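Long-range contacts in ABC-type branched-chain amino acid transport systems periplasmic component-like protein (Thermomonospora curvata, PDB 4N03), which probably captures fatty acids as the extracytoplasmic substrate-binding component of an ABC transporter and hands them to the membrane-bound part: residues Q25-T30 with L334-L339; K51-A56 with V311-G316; Q117-D122 with K139-T144. One frame throughout, in Å; residues are numbered along the deposited sequence.

In the fold
All three contacts lie in the lobe built round the four-stranded parallel sheet that includes strand 33-40, and along the chain interaction 3 is nested inside interaction 2, which is nested inside interaction 1. Interactions 1 and 3 have centres about 15 Å apart and meet directly, Arg336 NH1 lying 2.9 Å from Asp122 O in a probable hydrogen bond. Interaction 2 is more central, with its nearest atoms about 12 Å from interaction 1 and about 4 Å from interaction 3. The bound palmitic acid touches Thr144 of interaction 3 and lies about 4 Å from the Asn313 side chain of interaction 2; Trp131 contacts both residues. Interaction 1 is peripheral.

Interaction 1. Residues Q25-T30 with L334-L339; sequences QGPGVT and LTREGL
Pro27 lies over one face of the Arg336 guanidinium, its CG 3.7 Å above the plane and over the centre, while its CB comes within 3.6 Å of Arg336 NH2. The two side chains cross at about a right angle, with Pro27 CB and CG nearest NH2 and CZ of the arginine. Arg336 extends from CG to NE, and its guanidinium is held by backbone carbonyls: NE by Leu101 and NH2 by Asn97 and Val100, while NH1 turns to Asp122 of interaction 3. These bonds fix the plane on which Pro27 rests.

Leu334 makes the backbone link. Its O accepts from Gly26 N at 2.8 Å. This is the junction of a two-stranded parallel sheet, 24-25 beside 333-334, which joins the N-terminal end of the modelled chain to the run leading into helix 336-343. Just beyond it, a type II turn from Gly26 to Val29 reverses the chain and returns Val29 to Leu334. With CG1 anti to its backbone N (chi1 -175°), Val29 places that methyl 4.2 Å from Leu334 CD1, and its CG2 packs 3.6 Å from Leu334 O. Thr335 then N-caps the helix: its OG1 accepts from Gly338 N at 3.1 Å and is also hydrogen-bonded to Asp333 OD1.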
loop_
_atom_site.group_PDB
_atom_site.type_symbol
_atom_site.label_atom_id
_atom_site.label_comp_id
_atom_site.label_asym_id
_atom_site.label_seq_id
_atom_site.Cartn_x
_atom_site.Cartn_y
_atom_site.Cartn_z
ATOM N N GLN A 25 -28.735 -10.952 -3.151
ATOM C CA GLN A 25 -27.903 -10.806 -1.967
ATOM C C GLN A 25 -26.910 -11.971 -1.849
ATOM O O GLN A 25 -27.303 -13.074 -1.569
ATOM C CB GLN A 25 -28.794 -10.724 -0.723
ATOM C CG GLN A 25 -29.801 -9.562 -0.771
ATOM C CD GLN A 25 -30.764 -9.451 0.409
ATOM O OE1 GLN A 25 -31.314 -8.374 0.596
ATOM N NE2 GLN A 25 -31.009 -10.484 1.139
ATOM N N GLY A 26 -25.626 -11.661 -1.958
ATOM C CA GLY A 26 -24.594 -12.668 -1.761
ATOM C C GLY A 26 -24.237 -12.825 -0.314
ATOM O O GLY A 26 -24.910 -12.288 0.592
ATOM N N PRO A 27 -23.165 -13.566 -0.048
ATOM C CA PRO A 27 -22.681 -13.693 1.343
ATOM C C PRO A 27 -22.436 -12.340 1.993
ATOM O O PRO A 27 -21.930 -11.428 1.370
ATOM C CB PRO A 27 -21.391 -14.520 1.188
ATOM C CG PRO A 27 -21.479 -15.140 -0.135
ATOM C CD PRO A 27 -22.297 -14.259 -1.011
ATOM N N GLY A 28 -22.807 -12.226 3.264
ATOM C CA GLY A 28 -22.631 -10.992 3.960
ATOM C C GLY A 28 -23.669 -9.908 3.659
ATOM O O GLY A 28 -23.612 -8.843 4.243
ATOM N N VAL A 29 -24.649 -10.194 2.813
ATOM C CA VAL A 29 -25.635 -9.212 2.432
ATOM C C VAL A 29 -26.984 -9.665 2.920
ATOM O O VAL A 29 -27.401 -10.779 2.654
ATOM C CB VAL A 29 -25.709 -9.013 0.920
ATOM C CG1 VAL A 29 -26.679 -7.893 0.580
ATOM C CG2 VAL A 29 -24.345 -8.647 0.383
ATOM N N THR A 30 -27.651 -8.804 3.678
ATOM C CA THR A 30 -29.032 -9.042 4.099
ATOM C C THR A 30 -29.891 -7.944 3.577
ATOM O O THR A 30 -29.455 -7.051 2.876
ATOM C CB THR A 30 -29.124 -9.104 5.632
ATOM O OG1 THR A 30 -28.766 -7.840 6.152
ATOM C CG2 THR A 30 -28.234 -10.195 6.173
ATOM N N LEU A 334 -26.146 -7.512 -5.674
ATOM C CA LEU A 334 -25.140 -7.486 -4.613
ATOM C C LEU A 334 -24.643 -8.892 -4.292
ATOM O O LEU A 334 -24.610 -9.335 -3.160
ATOM C CB LEU A 334 -25.674 -6.771 -3.358
ATOM C CG LEU A 334 -25.921 -5.267 -3.451
ATOM C CD1 LEU A 334 -26.585 -4.753 -2.176
ATOM C CD2 LEU A 334 -24.606 -4.553 -3.634
ATOM N N THR A 335 -24.183 -9.562 -5.333
ATOM C CA THR A 335 -23.496 -10.849 -5.274
ATOM C C THR A 335 -22.049 -10.600 -5.559
ATOM O O THR A 335 -21.639 -9.536 -5.994
ATOM C CB THR A 335 -24.087 -11.823 -6.276
ATOM O OG1 THR A 335 -23.829 -11.337 -7.602
ATOM C CG2 THR A 335 -25.569 -12.029 -6.041
ATOM N N ARG A 336 -21.239 -11.635 -5.329
ATOM C CA ARG A 336 -19.823 -11.497 -5.622
ATOM C C ARG A 336 -19.553 -11.294 -7.119
ATOM O O ARG A 336 -18.737 -10.472 -7.478
ATOM C CB ARG A 336 -19.065 -12.688 -5.071
ATOM C CG ARG A 336 -19.049 -12.570 -3.543
ATOM C CD ARG A 336 -18.076 -13.514 -2.939
ATOM N NE ARG A 336 -18.065 -13.378 -1.501
ATOM C CZ ARG A 336 -17.796 -14.384 -0.697
ATOM N NH1 ARG A 336 -17.453 -15.582 -1.209
ATOM N NH2 ARG A 336 -17.870 -14.225 0.610
ATOM N N GLU A 337 -20.318 -11.961 -7.986
ATOM C CA GLU A 337 -20.208 -11.741 -9.428
ATOM C C GLU A 337 -20.604 -10.297 -9.802
ATOM O O GLU A 337 -19.937 -9.580 -10.543
ATOM C CB GLU A 337 -21.078 -12.758 -10.179
ATOM C CG GLU A 337 -21.130 -12.605 -11.688
ATOM C CD GLU A 337 -22.025 -13.641 -12.350
ATOM O OE1 GLU A 337 -23.112 -13.254 -12.825
ATOM O OE2 GLU A 337 -21.645 -14.829 -12.395
ATOM N N GLY A 338 -21.717 -9.829 -9.223
ATOM C CA GLY A 338 -22.196 -8.484 -9.514
ATOM C C GLY A 338 -21.182 -7.439 -9.073
ATOM O O GLY A 338 -20.906 -6.469 -9.773
ATOM N N LEU A 339 -20.585 -7.674 -7.919
ATOM C CA LEU A 339 -19.665 -6.700 -7.375
ATOM C C LEU A 339 -18.386 -6.592 -8.173
ATOM O O LEU A 339 -17.894 -5.523 -8.477
ATOM C CB LEU A 339 -19.367 -7.019 -5.919
ATOM C CG LEU A 339 -18.516 -5.976 -5.192
ATOM C CD1 LEU A 339 -19.238 -4.637 -5.094
ATOM C CD2 LEU A 339 -18.193 -6.460 -3.785
#

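Interaction 2. Residues K51-A56 with V311-G316; sequences KSITQA and VVNGYG
The helical segments 51-56 and 311-316 run roughly parallel, crossing at -36° with their axes only 7.0 Å apart, and the CA atoms of Ile53 and Gly314 approach to 4.1 Å. Such close packing rests on small residues: Ala56 faces the second helix and Ser52, one turn earlier, flanks it, where Gly314 carries no side chain, a pattern resembling the small-xxx-small packing of parallel helices that cross with right-handed geometry. Within the periplasmic-binding-protein fold the contact joins helix 47-66, which follows strand 33-40, to helix 309-330. The disulfide between Cys71 and Cys329 ties the chain beyond the first helix to the last turn of the second.

At the crossing, Gly314 CA makes a CA-H...O contact of 3.6 Å with Ile53 O, with an angle of 154° at the hydrogen. Ile53 CG2 packs over the same glycine CA. Ala56 CB points into the second helix and reaches 3.2 Å from Val311 O, a tight approach to a carbonyl that already accepts from Tyr315 N within its own helix. Val311 divides its branches between two partners: CG1 lies against Ala56 CB, and CG2 is 3.8 Å from Ser52 CB. The hydroxyl of Ser52 is instead hydrogen-bonded to Asp308 and Pro48 O.

Beside Ala56, the Tyr315 ring presents its edge to the backbone, CD1 being 3.6 Å from Ala56 O; its OH is hydrogen-bonded to Glu63. On the side nearer the palmitate, Asn313 has CG anti to its backbone N (chi1 -178°), which carries the amide toward Ile53: ND2, hydrogen-bonded to Ser129 OG, lies 3.6 Å from the CD1 methyl of Ile53.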
loop_
_atom_site.group_PDB
_atom_site.type_symbol
_atom_site.label_atom_id
_atom_site.label_comp_id
_atom_site.label_asym_id
_atom_site.label_seq_id
_atom_site.Cartn_x
_atom_site.Cartn_y
_atom_site.Cartn_z
ATOM N N LYS A 51 -3.839 0.697 11.692
ATOM C CA LYS A 51 -4.839 1.484 12.404
ATOM C C LYS A 51 -5.348 2.611 11.565
ATOM O O LYS A 51 -6.570 2.831 11.477
ATOM C CB LYS A 51 -4.288 1.964 13.736
ATOM C CG LYS A 51 -5.306 2.667 14.610
ATOM C CD LYS A 51 -4.719 3.141 15.935
ATOM C CE LYS A 51 -5.823 3.769 16.806
ATOM N NZ LYS A 51 -5.305 4.131 18.120
ATOM N N SER A 52 -4.446 3.368 10.925
ATOM C CA SER A 52 -4.869 4.489 10.121
ATOM C C SER A 52 -5.721 4.050 8.959
ATOM O O SER A 52 -6.742 4.714 8.640
ATOM C CB SER A 52 -3.676 5.248 9.606
ATOM O OG SER A 52 -2.931 5.820 10.647
ATOM N N ILE A 53 -5.281 2.997 8.256
ATOM C CA ILE A 53 -6.031 2.503 7.111
ATOM C C ILE A 53 -7.448 2.083 7.520
ATOM O O ILE A 53 -8.431 2.412 6.880
ATOM C CB ILE A 53 -5.279 1.357 6.416
ATOM C CG1 ILE A 53 -3.952 1.852 5.849
ATOM C CG2 ILE A 53 -6.118 0.774 5.318
ATOM C CD1 ILE A 53 -2.991 0.731 5.519
ATOM N N THR A 54 -7.488 1.320 8.592
ATOM C CA THR A 54 -8.738 0.774 9.106
ATOM C C THR A 54 -9.695 1.893 9.554
ATOM O O THR A 54 -10.875 1.854 9.235
ATOM C CB THR A 54 -8.454 -0.195 10.231
ATOM O OG1 THR A 54 -7.700 -1.268 9.694
ATOM C CG2 THR A 54 -9.708 -0.770 10.846
ATOM N N GLN A 55 -9.148 2.870 10.262
ATOM C CA GLN A 55 -9.966 3.979 10.705
ATOM C C GLN A 55 -10.439 4.822 9.576
ATOM O O GLN A 55 -11.574 5.342 9.606
ATOM C CB GLN A 55 -9.199 4.830 11.748
ATOM C CG GLN A 55 -9.085 4.093 13.070
ATOM C CD GLN A 55 -8.528 4.902 14.229
ATOM O OE1 GLN A 55 -8.721 4.512 15.392
ATOM N NE2 GLN A 55 -7.824 5.962 13.956
ATOM N N ALA A 56 -9.618 5.025 8.542
ATOM C CA ALA A 56 -10.049 5.783 7.401
ATOM C C ALA A 56 -11.154 5.117 6.615
ATOM O O ALA A 56 -12.075 5.783 6.124
ATOM C CB ALA A 56 -8.890 6.160 6.489
ATOM N N VAL A 311 -3.945 6.861 6.014
ATOM C CA VAL A 311 -5.274 7.454 5.990
ATOM C C VAL A 311 -5.760 7.583 4.531
ATOM O O VAL A 311 -6.896 7.274 4.212
ATOM C CB VAL A 311 -5.308 8.802 6.750
ATOM C CG1 VAL A 311 -6.682 9.471 6.619
ATOM C CG2 VAL A 311 -4.955 8.600 8.226
ATOM N N VAL A 312 -4.900 8.133 3.689
ATOM C CA VAL A 312 -5.233 8.280 2.269
ATOM C C VAL A 312 -5.552 6.918 1.635
ATOM O O VAL A 312 -6.539 6.751 0.960
ATOM C CB VAL A 312 -4.082 8.981 1.483
ATOM C CG1 VAL A 312 -4.530 9.255 0.060
ATOM C CG2 VAL A 312 -3.692 10.285 2.142
ATOM N N ASN A 313 -4.699 5.938 1.913
ATOM C CA ASN A 313 -4.859 4.612 1.380
ATOM C C ASN A 313 -6.159 3.959 1.789
ATOM O O ASN A 313 -6.869 3.373 0.975
ATOM C CB ASN A 313 -3.666 3.739 1.801
ATOM C CG ASN A 313 -3.739 2.335 1.238
ATOM O OD1 ASN A 313 -3.819 2.111 0.002
ATOM N ND2 ASN A 313 -3.690 1.408 2.095
ATOM N N GLY A 314 -6.507 4.089 3.083
ATOM C CA GLY A 314 -7.750 3.473 3.516
ATOM C C GLY A 314 -8.968 4.176 2.964
ATOM O O GLY A 314 -9.933 3.520 2.586
ATOM N N TYR A 315 -8.992 5.503 2.972
ATOM C CA TYR A 315 -10.142 6.210 2.449
ATOM C C TYR A 315 -10.339 5.849 0.978
ATOM O O TYR A 315 -11.441 5.623 0.540
ATOM C CB TYR A 315 -9.923 7.712 2.630
ATOM C CG TYR A 315 -11.184 8.546 2.689
ATOM C CD1 TYR A 315 -12.020 8.461 3.772
ATOM C CD2 TYR A 315 -11.491 9.388 1.691
ATOM C CE1 TYR A 315 -13.157 9.305 3.902
ATOM C CE2 TYR A 315 -12.613 10.207 1.774
ATOM C CZ TYR A 315 -13.457 10.118 2.858
ATOM O OH TYR A 315 -14.547 11.005 2.961
ATOM N N GLY A 316 -9.243 5.785 0.234
ATOM C CA GLY A 316 -9.313 5.384 -1.158
ATOM C C GLY A 316 -9.837 3.990 -1.374
ATOM O O GLY A 316 -10.590 3.766 -2.334
#

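Interaction 3. Residues Q117-D122 with K139-T144; sequences QRIESD and KYIQVT
Lys139 meets Glu120 through a water: the backbone N of Lys139 donates to the water at 2.6 Å, and the water donates to Glu120 OE2 at 2.7 Å. The carboxylate reaches this position although the CB of Glu120 points away from the loop, because its chain bends at chi2 (77°) and brings CD back. Its other oxygen, OE1, is hydrogen-bonded to Ser138 OG, so both carboxylate oxygens are engaged at this end of the loop. In the conformer given, the Lys139 amine leads away and is hydrogen-bonded to Asn341 OD1.

Tyr140 follows, with its ring edge turned to the same carboxylate. Glu120 OE2 lies near the ring plane, 3.7 Å from both CD2 and CE2, and the carboxylate and ring planes are 67° apart. A negative group beside the ring hydrogens, and not over the ring face, is consistent with a mildly favourable electrostatic contact. Nearer the backbone, Tyr140 CB packs 4.0 Å from Ile119 CG2.

Here the fold brings the end of helix 109-122 against a loop that lies beside strand 126-129, an outermost strand of the four-stranded parallel sheet. Tyr140 and Gln142 both make backbone hydrogen bonds with Thr126 of that strand.

Ile141 continues the apolar contact. Ile119 has CG2 anti to its backbone N, a placement that sets this methyl against Tyr140 and Ile141; Ile141 CG1 is 3.8 Å from it. The two isoleucine side chains cross at about a right angle.

Past this point the loop leaves the helix. Gln142 NE2 donates to Val143 O, while its OE1 is hydrogen-bonded to His343 NE2. Thr144, with OG1 hydrogen-bonded to Trp131 NE1, touches the bound palmitic acid.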
loop_
_atom_site.group_PDB
_atom_site.type_symbol
_atom_site.label_atom_id
_atom_site.label_comp_id
_atom_site.label_asym_id
_atom_site.label_seq_id
_atom_site.Cartn_x
_atom_site.Cartn_y
_atom_site.Cartn_z
ATOM N N GLN A 117 -5.454 -18.540 -3.459
ATOM C CA GLN A 117 -6.261 -19.592 -4.043
ATOM C C GLN A 117 -7.696 -19.593 -3.512
ATOM O O GLN A 117 -8.647 -19.813 -4.257
ATOM C CB GLN A 117 -5.631 -20.973 -3.786
ATOM C CG GLN A 117 -4.481 -21.334 -4.639
ATOM C CD GLN A 117 -4.017 -22.764 -4.416
ATOM O OE1 GLN A 117 -3.358 -23.037 -3.455
ATOM N NE2 GLN A 117 -4.384 -23.667 -5.314
ATOM N N ARG A 118 -7.842 -19.372 -2.217
ATOM C CA ARG A 118 -9.180 -19.306 -1.650
ATOM C C ARG A 118 -9.984 -18.084 -2.159
ATOM O O ARG A 118 -11.169 -18.189 -2.444
ATOM C CB ARG A 118 -9.093 -19.219 -0.137
ATOM C CG ARG A 118 -8.663 -20.513 0.525
ATOM C CD ARG A 118 -8.620 -20.267 2.025
ATOM N NE ARG A 118 -8.096 -21.399 2.765
ATOM C CZ ARG A 118 -6.810 -21.638 2.976
ATOM N NH1 ARG A 118 -5.873 -20.813 2.466
ATOM N NH2 ARG A 118 -6.451 -22.707 3.708
ATOM N N ILE A 119 -9.300 -16.963 -2.302
ATOM C CA ILE A 119 -9.929 -15.754 -2.839
ATOM C C ILE A 119 -10.494 -16.040 -4.202
ATOM O O ILE A 119 -11.633 -15.685 -4.541
ATOM C CB ILE A 119 -8.922 -14.590 -2.856
ATOM C CG1 ILE A 119 -8.779 -13.996 -1.460
ATOM C CG2 ILE A 119 -9.332 -13.507 -3.840
ATOM C CD1 ILE A 119 -7.595 -13.059 -1.339
ATOM N N GLU A 120 -9.692 -16.760 -5.011
ATOM C CA GLU A 120 -10.131 -17.059 -6.373
ATOM C C GLU A 120 -11.356 -18.003 -6.360
ATOM O O GLU A 120 -12.345 -17.779 -7.073
ATOM C CB GLU A 120 -8.999 -17.676 -7.175
ATOM C CG GLU A 120 -9.329 -17.830 -8.651
ATOM C CD GLU A 120 -9.213 -16.474 -9.411
ATOM O OE1 GLU A 120 -8.355 -15.623 -9.025
ATOM O OE2 GLU A 120 -9.945 -16.264 -10.382
ATOM N N SER A 121 -11.286 -19.028 -5.514
ATOM C CA SER A 121 -12.359 -19.996 -5.428
ATOM C C SER A 121 -13.636 -19.368 -4.922
ATOM O O SER A 121 -14.734 -19.661 -5.371
ATOM C CB SER A 121 -11.938 -21.145 -4.517
ATOM O OG SER A 121 -12.956 -22.126 -4.446
ATOM N N ASP A 122 -13.485 -18.465 -3.965
ATOM C CA ASP A 122 -14.604 -17.786 -3.292
ATOM C C ASP A 122 -15.135 -16.601 -4.097
ATOM O O ASP A 122 -16.188 -16.060 -3.785
ATOM C CB ASP A 122 -14.174 -17.322 -1.902
ATOM C CG ASP A 122 -13.990 -18.447 -0.928
ATOM O OD1 ASP A 122 -14.549 -19.557 -1.144
ATOM O OD2 ASP A 122 -13.327 -18.212 0.079
ATOM N N LYS A 139 -8.659 -11.782 -11.151
ATOM C CA LYS A 139 -9.807 -10.909 -11.383
ATOM C C LYS A 139 -10.288 -10.303 -10.067
ATOM O O LYS A 139 -10.771 -9.183 -10.084
ATOM C CB LYS A 139 -10.985 -11.669 -12.063
ATOM C CG LYS A 139 -12.121 -10.786 -12.600
ATOM C CD LYS A 139 -13.318 -11.576 -13.156
ATOM C CE LYS A 139 -14.506 -10.648 -13.417
ATOM N NZ LYS A 139 -15.661 -11.385 -13.997
ATOM N N TYR A 140 -10.195 -11.082 -9.004
ATOM C CA TYR A 140 -10.822 -10.701 -7.741
ATOM C C TYR A 140 -9.960 -9.848 -6.858
ATOM O O TYR A 140 -10.477 -9.302 -5.856
ATOM C CB TYR A 140 -11.294 -11.952 -7.014
ATOM C CG TYR A 140 -12.296 -12.671 -7.817
ATOM C CD1 TYR A 140 -13.581 -12.203 -7.895
ATOM C CD2 TYR A 140 -11.959 -13.769 -8.594
ATOM C CE1 TYR A 140 -14.534 -12.807 -8.663
ATOM C CE2 TYR A 140 -12.947 -14.366 -9.423
ATOM C CZ TYR A 140 -14.220 -13.828 -9.436
ATOM O OH TYR A 140 -15.252 -14.378 -10.181
ATOM N N ILE A 141 -8.683 -9.667 -7.171
ATOM C CA ILE A 141 -7.777 -8.874 -6.347
ATOM C C ILE A 141 -7.428 -7.613 -7.073
ATOM O O ILE A 141 -6.921 -7.683 -8.196
ATOM C CB ILE A 141 -6.516 -9.647 -5.961
ATOM C CG1 ILE A 141 -6.885 -10.936 -5.225
ATOM C CG2 ILE A 141 -5.618 -8.743 -5.135
ATOM C CD1 ILE A 141 -5.697 -11.839 -4.932
ATOM N N GLN A 142 -7.748 -6.448 -6.508
ATOM C CA GLN A 142 -7.286 -5.193 -7.092
ATOM C C GLN A 142 -6.044 -4.713 -6.419
ATOM O O GLN A 142 -6.105 -4.202 -5.288
ATOM C CB GLN A 142 -8.358 -4.117 -6.965
ATOM C CG GLN A 142 -7.906 -2.775 -7.536
ATOM C CD GLN A 142 -7.659 -2.931 -9.041
ATOM O OE1 GLN A 142 -8.574 -3.285 -9.775
ATOM N NE2 GLN A 142 -6.458 -2.645 -9.489
ATOM N N VAL A 143 -4.917 -4.814 -7.110
ATOM C CA VAL A 143 -3.696 -4.191 -6.634
ATOM C C VAL A 143 -3.776 -2.739 -7.028
ATOM O O VAL A 143 -3.921 -2.396 -8.181
ATOM C CB VAL A 143 -2.453 -4.851 -7.241
ATOM C CG1 VAL A 143 -1.219 -4.155 -6.677
ATOM C CG2 VAL A 143 -2.420 -6.351 -6.937
ATOM N N THR A 144 -3.803 -1.862 -6.025
ATOM C CA THR A 144 -3.935 -0.433 -6.311
ATOM C C THR A 144 -2.591 0.173 -6.688
ATOM O O THR A 144 -1.558 -0.456 -6.473
ATOM C CB THR A 144 -4.509 0.292 -5.100
ATOM O OG1 THR A 144 -3.653 0.069 -3.988
ATOM C CG2 THR A 144 -5.930 -0.202 -4.771
HETATM O O HOH W 1 -8.901 -14.259 -11.791
#